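Local coordinates for nitrogenase molybdenum-iron protein beta chain (Clostridium pasteurianum, PDB 4WES) that forms, with the alpha chain, the molybdenum-iron component of nitrogenase, which reduces dinitrogen to ammonium, and shares the ligation of an [8Fe-7S] cluster, at residues Met184-Ile187 with Lys188-Glu192. Sequence-based numbering, arbitrary orientation.
Sequences MREI and KRLFE
Within helix 181-193, Glu186 and Arg189 form an i to i+3 salt bridge, while Ile187 and Phe191 pair at i to i+4. Arg189 grips the carboxylate side-on: NE reaches Glu186 OE1 at 2.8 Å in an almost straight bond (176°), and NH2 meets Glu186 OE2, also at 2.8 Å. Both oxygens are approached on their syn sides but out of the carboxylate plane, more so at OE1, with the carboxylate and guanidinium planes turned 33° apart. Each side chain leaves its CB with CG anti to the backbone N and bends further out, which sets the two groups side by side. Two bonds limit rotation of the guanidinium and probably offset the charge of buried Glu186; Arg189 NH2 also forms a salt bridge with Glu295.

The helix is the crossover of a beta-alpha-beta unit between parallel strands 172-175 and 198-200. Ile187 CG2 lies 3.9 Å from Phe191 CE2; an apolar ring and a branched chain suit this side, which faces the sheet, Phe191 touching Ile172 and Val174, and Ile187 touching Met200. Ile187 O accepts the hydrogen bond of Phe191 N (3.0 Å) and sits at the edge of that ring. Lys188 N similarly bonds to Met184 O at 3.0 Å, and the long Lys188 chain passes that carbonyl, CG 3.3 Å from Met184 O, to carry its ammonium to a salt bridge with Asp203 and a hydrogen bond with Ser205.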
ATOM      1  N   MET B 184      13.908  -2.444 -16.132  1.00  9.76           N
ATOM      2  CA  MET B 184      14.911  -3.108 -16.958  1.00 10.37           C
ATOM      3  C   MET B 184      14.905  -4.617 -16.744  1.00 10.78           C
ATOM      4  O   MET B 184      14.963  -5.376 -17.726  1.00 11.13           O
ATOM      5  CB  MET B 184      16.287  -2.484 -16.708  1.00 10.42           C
ATOM      6  CG  MET B 184      16.385  -1.056 -17.245  1.00 11.23           C
ATOM      7  SD  MET B 184      17.444  -0.050 -16.238  1.00 10.92           S
ATOM      8  CE  MET B 184      17.574   1.449 -17.253  1.00 11.65           C
ATOM      9  N   ARG B 185      14.804  -5.067 -15.487  1.00 10.05           N
ATOM     10  CA  ARG B 185      14.755  -6.501 -15.232  1.00 10.62           C
ATOM     11  C   ARG B 185      13.549  -7.144 -15.862  1.00 10.90           C
ATOM     12  O   ARG B 185      13.637  -8.236 -16.433  1.00 11.79           O
ATOM     13  CB  ARG B 185      14.749  -6.803 -13.733  1.00 10.65           C
ATOM     14  CG  ARG B 185      16.061  -6.465 -13.042  1.00 10.75           C
ATOM     15  CD  ARG B 185      15.977  -6.756 -11.566  1.00 11.69           C
ATOM     16  NE  ARG B 185      17.158  -6.375 -10.807  1.00 10.97           N
ATOM     17  CZ  ARG B 185      18.078  -7.183 -10.322  1.00 11.18           C
ATOM     18  NH1 ARG B 185      18.068  -8.468 -10.634  1.00 13.41           N
ATOM     19  NH2 ARG B 185      19.016  -6.724  -9.526  1.00 11.34           N
ATOM     20  N   GLU B 186      12.393  -6.467 -15.792  1.00 10.43           N
ATOM     21  CA  GLU B 186      11.172  -7.039 -16.366  1.00 10.83           C
ATOM     22  C   GLU B 186      11.243  -7.122 -17.882  1.00 10.85           C
ATOM     23  O   GLU B 186      10.809  -8.128 -18.473  1.00 11.75           O
ATOM     24  CB  GLU B 186       9.970  -6.243 -15.905  1.00 10.71           C
ATOM     25  CG  GLU B 186       8.633  -6.693 -16.478  1.00 11.53           C
ATOM     26  CD  GLU B 186       8.227  -8.131 -16.179  1.00 13.95           C
ATOM     27  OE1 GLU B 186       8.859  -8.792 -15.336  1.00 15.72           O
ATOM     28  OE2 GLU B 186       7.268  -8.602 -16.833  1.00 17.14           O
ATOM     29  N   ILE B 187      11.769  -6.092 -18.530  1.00 10.52           N
ATOM     30  CA  ILE B 187      11.923  -6.133 -19.991  1.00 10.94           C
ATOM     31  C   ILE B 187      12.863  -7.266 -20.396  1.00 11.32           C
ATOM     32  O   ILE B 187      12.562  -8.010 -21.342  1.00 11.95           O
ATOM     33  CB  ILE B 187      12.373  -4.756 -20.514  1.00 11.30           C
ATOM     34  CG1 ILE B 187      11.239  -3.740 -20.323  1.00 11.99           C
ATOM     35  CG2 ILE B 187      12.834  -4.821 -21.944  1.00 12.28           C
ATOM     36  CD1 ILE B 187      11.719  -2.305 -20.280  1.00 13.52           C
ATOM     37  N   LYS B 188      13.968  -7.423 -19.665  1.00 11.24           N
ATOM     38  CA  LYS B 188      14.894  -8.533 -19.944  1.00 12.08           C
ATOM     39  C   LYS B 188      14.172  -9.879 -19.759  1.00 11.86           C
ATOM     40  O   LYS B 188      14.338 -10.805 -20.576  1.00 13.17           O
ATOM     41  CB  LYS B 188      16.152  -8.452 -19.086  1.00 12.25           C
ATOM     42  CG  LYS B 188      17.042  -7.267 -19.444  1.00 12.83           C
ATOM     43  CD  LYS B 188      18.398  -7.310 -18.799  1.00 15.69           C
ATOM     44  CE  LYS B 188      18.307  -7.177 -17.309  1.00 15.22           C
ATOM     45  NZ  LYS B 188      19.661  -7.254 -16.695  1.00 15.12           N
ATOM     46  N   ARG B 189      13.390  -9.985 -18.698  1.00 11.78           N
ATOM     47  CA  ARG B 189      12.676 -11.218 -18.410  1.00 11.74           C
ATOM     48  C   ARG B 189      11.748 -11.587 -19.566  1.00 11.89           C
ATOM     49  O   ARG B 189      11.618 -12.765 -19.951  1.00 13.31           O
ATOM     50  CB  ARG B 189      11.895 -11.083 -17.099  1.00 12.31           C
ATOM     51  CG  ARG B 189      11.336 -12.410 -16.595  1.00 13.40           C
ATOM     52  CD  ARG B 189      10.349 -12.217 -15.446  1.00 12.98           C
ATOM     53  NE  ARG B 189       9.137 -11.525 -15.859  1.00 14.22           N
ATOM     54  CZ  ARG B 189       8.141 -12.102 -16.520  1.00 16.57           C
ATOM     55  NH1 ARG B 189       8.173 -13.407 -16.815  1.00 20.00           N
ATOM     56  NH2 ARG B 189       7.117 -11.385 -16.909  1.00 17.30           N
ATOM     57  N   LEU B 190      11.083 -10.583 -20.149  1.00 11.60           N
ATOM     58  CA  LEU B 190      10.184 -10.807 -21.269  0.56 11.26           C
ATOM     59  C   LEU B 190      10.936 -11.246 -22.531  1.00 11.55           C
ATOM     60  O   LEU B 190      10.495 -12.174 -23.223  1.00 13.23           O
ATOM     61  CB  LEU B 190       9.334  -9.565 -21.518  0.56 10.22           C
ATOM     62  CG  LEU B 190       8.335  -9.275 -20.393  0.56  8.59           C
ATOM     63  CD1 LEU B 190       7.682  -7.909 -20.584  0.56  8.00           C
ATOM     64  CD2 LEU B 190       7.253 -10.324 -20.342  0.56  8.63           C
ATOM     65  N   PHE B 191      12.051 -10.593 -22.841  1.00 11.95           N
ATOM     66  CA  PHE B 191      12.903 -11.051 -23.954  1.00 12.42           C
ATOM     67  C   PHE B 191      13.307 -12.516 -23.754  1.00 13.49           C
ATOM     68  O   PHE B 191      13.266 -13.336 -24.688  1.00 14.10           O
ATOM     69  CB  PHE B 191      14.196 -10.236 -24.058  1.00 12.27           C
ATOM     70  CG  PHE B 191      14.117  -9.006 -24.945  1.00 12.37           C
ATOM     71  CD1 PHE B 191      14.482  -9.111 -26.281  1.00 13.44           C
ATOM     72  CD2 PHE B 191      13.702  -7.785 -24.467  1.00 13.02           C
ATOM     73  CE1 PHE B 191      14.397  -8.021 -27.109  1.00 13.93           C
ATOM     74  CE2 PHE B 191      13.648  -6.704 -25.283  1.00 13.65           C
ATOM     75  CZ  PHE B 191      14.009  -6.808 -26.600  1.00 13.35           C
ATOM     76  N   GLU B 192      13.695 -12.850 -22.521  1.00 13.78           N
ATOM     77  CA  GLU B 192      14.160 -14.209 -22.232  1.00 15.05           C
ATOM     78  C   GLU B 192      13.007 -15.201 -22.353  1.00 13.69           C
ATOM     79  O   GLU B 192      13.182 -16.305 -22.896  1.00 15.59           O
ATOM     80  CB  GLU B 192      14.807 -14.237 -20.858  1.00 15.35           C
ATOM     81  CG  GLU B 192      16.134 -13.478 -20.908  1.00 17.29           C
ATOM     82  CD  GLU B 192      16.730 -13.118 -19.575  1.00 23.29           C
ATOM     83  OE1 GLU B 192      16.206 -13.565 -18.536  1.00 30.17           O
ATOM     84  OE2 GLU B 192      17.744 -12.363 -19.607  1.00 22.21           O
TER